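Local coordinates for protein nitrite transporter NirC (Salmonella enterica subsp. enterica serovar Typhimurium, PDB 4FC4) that carries nitrite across the bacterial cytoplasmic membrane, in both uptake and export, as a channel of the formate/nitrite transporter family, at residues E196-W209 against I222-T234. Residues are numbered along the deposited sequence; the frame is centred on the assembly and turned at random.
Sequences EHSVANMTLFALSW and IGHNLLWVTLGNT
The amide of N233 grips the backbone at the start of helix 198-209 through both its ends. N233 OD1 accepts from S198 N at 2.9 Å, in the carbonyl plane on a lone pair, and weakly from S198 OG; N233 ND2 donates to E196 O at 3.2 Å. The serine hydroxyl gets there by turning between its own backbone N and carbonyl carbon (chi1 67°). G157 O is a second acceptor for N233 ND2, which ties a third helix to the same amide. H197, the N-cap residue and probably the central pore histidine of the family, accepts from A200 N through ND1, and its NE2 is bonded to T81. One turn before N233, V229 lays CG1 against S198 N and E196 O, with CG2 on E196 CB. The E196 chain, bent at chi2 (-67°), brings E196 OE1 to N225 ND2 at 2.8 Å in a nearly straight bond (165°) on the anti side of the carboxylate; OE2 pairs with K145, whose backbone O also accepts from N225 ND2. Farther along, the F205 ring presents its edge to the N225 amide and to L226 CD2, with F205 CE2 3.3 Å from N225 OD1, while I222 CG2 approaches F205 CD2 obliquely. L226 is a knob among S198, N201, M202 and F205, L226 CD2 lying 3.5 Å from S198 O. Helix 198-209 runs antiparallel to 222-234 of helix 219-248. At the non-helical break after helix 177-192, the interrupted transmembrane helix of the FNT fold, N233 thus holds the backbone, while E196, K145 and N225 form one polar network.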
# COMPACT_ATOMS: atom_id res chain seq x y z
N GLU B 196 -21.12 -13.46 -8.03
CA GLU B 196 -20.75 -14.68 -8.81
C GLU B 196 -20.02 -14.31 -10.10
O GLU B 196 -20.57 -13.56 -10.94
CB GLU B 196 -22.03 -15.48 -9.20
CG GLU B 196 -22.76 -16.24 -8.08
CD GLU B 196 -21.97 -17.41 -7.48
OE1 GLU B 196 -21.83 -18.52 -8.08
OE2 GLU B 196 -21.44 -17.18 -6.39
N HIS B 197 -18.81 -14.83 -10.30
CA HIS B 197 -18.05 -14.58 -11.54
C HIS B 197 -18.05 -15.84 -12.35
O HIS B 197 -17.61 -16.86 -11.87
CB HIS B 197 -16.61 -14.07 -11.23
CG HIS B 197 -15.87 -13.58 -12.46
ND1 HIS B 197 -14.81 -14.21 -12.95
CD2 HIS B 197 -16.13 -12.49 -13.33
CE1 HIS B 197 -14.39 -13.58 -14.10
NE2 HIS B 197 -15.20 -12.51 -14.31
N SER B 198 -18.64 -15.81 -13.54
CA SER B 198 -18.81 -17.02 -14.41
C SER B 198 -17.46 -17.76 -14.69
O SER B 198 -17.31 -18.94 -14.37
CB SER B 198 -19.51 -16.66 -15.73
OG SER B 198 -18.68 -15.80 -16.54
N VAL B 199 -16.49 -17.05 -15.25
CA VAL B 199 -15.15 -17.64 -15.52
C VAL B 199 -14.44 -18.09 -14.23
O VAL B 199 -13.84 -19.16 -14.16
CB VAL B 199 -14.28 -16.67 -16.37
CG1 VAL B 199 -12.90 -17.23 -16.64
CG2 VAL B 199 -14.97 -16.38 -17.70
N ALA B 200 -14.49 -17.28 -13.20
CA ALA B 200 -13.85 -17.71 -11.93
C ALA B 200 -14.53 -18.99 -11.38
O ALA B 200 -13.87 -19.83 -10.79
CB ALA B 200 -13.86 -16.59 -10.89
N ASN B 201 -15.84 -19.13 -11.58
CA ASN B 201 -16.54 -20.32 -11.11
C ASN B 201 -16.08 -21.57 -11.86
O ASN B 201 -15.97 -22.64 -11.28
CB ASN B 201 -18.07 -20.19 -11.21
CG ASN B 201 -18.69 -19.26 -10.14
OD1 ASN B 201 -19.93 -19.03 -10.16
ND2 ASN B 201 -17.87 -18.70 -9.25
N MET B 202 -15.77 -21.41 -13.14
CA MET B 202 -15.24 -22.49 -13.97
C MET B 202 -14.05 -23.18 -13.30
O MET B 202 -14.03 -24.41 -13.27
CB MET B 202 -14.80 -22.00 -15.36
CG MET B 202 -15.89 -21.43 -16.24
SD MET B 202 -15.25 -20.59 -17.72
CE MET B 202 -16.79 -20.08 -18.47
N THR B 203 -13.09 -22.42 -12.78
CA THR B 203 -11.95 -23.03 -12.11
C THR B 203 -12.43 -23.72 -10.81
O THR B 203 -12.05 -24.84 -10.48
CB THR B 203 -10.79 -22.03 -11.82
OG1 THR B 203 -10.14 -21.65 -13.05
CG2 THR B 203 -9.72 -22.71 -10.97
N LEU B 204 -13.28 -23.04 -10.05
CA LEU B 204 -13.71 -23.61 -8.78
C LEU B 204 -14.40 -24.94 -9.07
O LEU B 204 -14.13 -25.95 -8.39
CB LEU B 204 -14.66 -22.68 -8.05
CG LEU B 204 -15.08 -23.30 -6.73
CD1 LEU B 204 -13.91 -23.43 -5.75
CD2 LEU B 204 -16.21 -22.43 -6.23
N PHE B 205 -15.27 -24.93 -10.08
CA PHE B 205 -16.02 -26.11 -10.39
C PHE B 205 -15.14 -27.25 -10.81
O PHE B 205 -15.44 -28.41 -10.49
CB PHE B 205 -17.14 -25.85 -11.40
CG PHE B 205 -18.26 -24.99 -10.85
CD1 PHE B 205 -18.71 -25.14 -9.56
CD2 PHE B 205 -18.85 -24.00 -11.62
CE1 PHE B 205 -19.73 -24.34 -9.06
CE2 PHE B 205 -19.88 -23.20 -11.13
CZ PHE B 205 -20.32 -23.37 -9.84
N ALA B 206 -14.00 -26.94 -11.45
CA ALA B 206 -13.15 -27.99 -12.01
C ALA B 206 -12.33 -28.59 -10.85
O ALA B 206 -12.19 -29.84 -10.71
CB ALA B 206 -12.30 -27.45 -13.17
N LEU B 207 -11.84 -27.71 -9.99
CA LEU B 207 -11.14 -28.10 -8.78
C LEU B 207 -11.97 -29.02 -7.87
O LEU B 207 -11.49 -30.06 -7.42
CB LEU B 207 -10.80 -26.84 -7.98
CG LEU B 207 -9.67 -25.96 -8.51
CD1 LEU B 207 -9.58 -24.74 -7.61
CD2 LEU B 207 -8.33 -26.72 -8.60
N SER B 208 -13.22 -28.66 -7.59
CA SER B 208 -14.04 -29.57 -6.84
C SER B 208 -14.28 -30.87 -7.62
O SER B 208 -14.25 -31.98 -7.04
CB SER B 208 -15.35 -28.92 -6.39
OG SER B 208 -16.05 -29.86 -5.61
N TRP B 209 -14.48 -30.75 -8.94
CA TRP B 209 -14.75 -31.94 -9.77
C TRP B 209 -13.62 -32.93 -9.72
O TRP B 209 -13.86 -34.15 -9.62
CB TRP B 209 -15.06 -31.56 -11.22
CG TRP B 209 -15.55 -32.73 -12.03
CD1 TRP B 209 -14.89 -33.38 -13.08
CD2 TRP B 209 -16.82 -33.48 -11.87
NE1 TRP B 209 -15.64 -34.43 -13.57
CE2 TRP B 209 -16.81 -34.55 -12.90
CE3 TRP B 209 -17.93 -33.37 -11.02
CZ2 TRP B 209 -17.86 -35.45 -13.05
CZ3 TRP B 209 -18.99 -34.28 -11.18
CH2 TRP B 209 -18.95 -35.30 -12.17
N ILE B 222 -23.20 -27.94 -12.01
CA ILE B 222 -22.22 -27.00 -12.55
C ILE B 222 -22.81 -26.19 -13.72
O ILE B 222 -22.73 -24.97 -13.74
CB ILE B 222 -20.89 -27.66 -12.94
CG1 ILE B 222 -20.19 -28.20 -11.69
CG2 ILE B 222 -19.98 -26.64 -13.64
CD1 ILE B 222 -19.07 -29.19 -11.95
N GLY B 223 -23.48 -26.86 -14.65
CA GLY B 223 -24.07 -26.19 -15.79
C GLY B 223 -25.15 -25.21 -15.40
O GLY B 223 -25.27 -24.13 -15.97
N HIS B 224 -25.96 -25.60 -14.41
CA HIS B 224 -26.96 -24.73 -13.79
C HIS B 224 -26.39 -23.40 -13.32
O HIS B 224 -26.90 -22.35 -13.70
CB HIS B 224 -27.67 -25.44 -12.63
CG HIS B 224 -28.66 -24.56 -11.91
ND1 HIS B 224 -29.86 -24.26 -12.41
CD2 HIS B 224 -28.56 -23.89 -10.72
CE1 HIS B 224 -30.52 -23.45 -11.57
NE2 HIS B 224 -29.73 -23.21 -10.55
N ASN B 225 -25.35 -23.43 -12.49
CA ASN B 225 -24.67 -22.16 -12.05
C ASN B 225 -24.08 -21.35 -13.21
O ASN B 225 -24.40 -20.18 -13.34
CB ASN B 225 -23.57 -22.43 -11.03
CG ASN B 225 -22.80 -21.16 -10.62
OD1 ASN B 225 -21.96 -20.65 -11.38
ND2 ASN B 225 -23.08 -20.65 -9.40
N LEU B 226 -23.24 -21.97 -14.05
CA LEU B 226 -22.64 -21.31 -15.22
C LEU B 226 -23.69 -20.66 -16.14
O LEU B 226 -23.47 -19.51 -16.59
CB LEU B 226 -21.67 -22.26 -15.97
CG LEU B 226 -20.39 -22.71 -15.23
CD1 LEU B 226 -19.43 -23.46 -16.17
CD2 LEU B 226 -19.65 -21.52 -14.60
N LEU B 227 -24.84 -21.32 -16.38
CA LEU B 227 -25.90 -20.69 -17.18
C LEU B 227 -26.38 -19.36 -16.62
O LEU B 227 -26.18 -18.33 -17.24
CB LEU B 227 -27.09 -21.61 -17.42
CG LEU B 227 -28.26 -20.97 -18.19
CD1 LEU B 227 -27.84 -20.53 -19.60
CD2 LEU B 227 -29.48 -21.91 -18.25
N TRP B 228 -26.96 -19.38 -15.42
CA TRP B 228 -27.44 -18.16 -14.77
C TRP B 228 -26.36 -17.12 -14.40
O TRP B 228 -26.58 -15.92 -14.58
CB TRP B 228 -28.38 -18.53 -13.62
CG TRP B 228 -29.52 -19.34 -14.17
CD1 TRP B 228 -29.73 -20.71 -14.05
CD2 TRP B 228 -30.61 -18.87 -15.05
NE1 TRP B 228 -30.86 -21.09 -14.72
CE2 TRP B 228 -31.44 -20.04 -15.34
CE3 TRP B 228 -30.98 -17.63 -15.57
CZ2 TRP B 228 -32.59 -19.96 -16.14
CZ3 TRP B 228 -32.13 -17.53 -16.34
CH2 TRP B 228 -32.91 -18.68 -16.65
N VAL B 229 -25.19 -17.57 -13.98
CA VAL B 229 -24.09 -16.63 -13.68
C VAL B 229 -23.58 -15.94 -14.95
O VAL B 229 -23.40 -14.74 -14.96
CB VAL B 229 -22.99 -17.30 -12.85
CG1 VAL B 229 -21.82 -16.36 -12.57
CG2 VAL B 229 -23.66 -17.75 -11.55
N THR B 230 -23.45 -16.70 -16.02
CA THR B 230 -23.09 -16.09 -17.29
C THR B 230 -24.10 -15.07 -17.81
O THR B 230 -23.70 -13.93 -18.15
CB THR B 230 -22.85 -17.16 -18.35
OG1 THR B 230 -21.81 -18.02 -17.87
CG2 THR B 230 -22.47 -16.53 -19.75
N LEU B 231 -25.39 -15.47 -17.90
CA LEU B 231 -26.44 -14.55 -18.33
C LEU B 231 -26.40 -13.29 -17.44
O LEU B 231 -26.54 -12.17 -17.94
CB LEU B 231 -27.84 -15.19 -18.35
CG LEU B 231 -28.10 -16.42 -19.26
CD1 LEU B 231 -29.44 -17.06 -18.93
CD2 LEU B 231 -28.00 -16.18 -20.76
N GLY B 232 -26.15 -13.45 -16.14
CA GLY B 232 -26.15 -12.29 -15.23
C GLY B 232 -24.95 -11.40 -15.46
O GLY B 232 -25.09 -10.17 -15.50
N ASN B 233 -23.77 -12.00 -15.58
CA ASN B 233 -22.55 -11.27 -15.97
C ASN B 233 -22.81 -10.42 -17.24
O ASN B 233 -22.33 -9.26 -17.33
CB ASN B 233 -21.37 -12.22 -16.25
CG ASN B 233 -20.78 -12.86 -15.01
OD1 ASN B 233 -20.05 -13.87 -15.11
ND2 ASN B 233 -21.05 -12.28 -13.82
N THR B 234 -23.53 -11.02 -18.21
CA THR B 234 -23.80 -10.43 -19.51
C THR B 234 -24.74 -9.23 -19.42
O THR B 234 -24.43 -8.19 -19.97
CB THR B 234 -24.39 -11.48 -20.47
OG1 THR B 234 -23.51 -12.61 -20.50
CG2 THR B 234 -24.55 -10.93 -21.87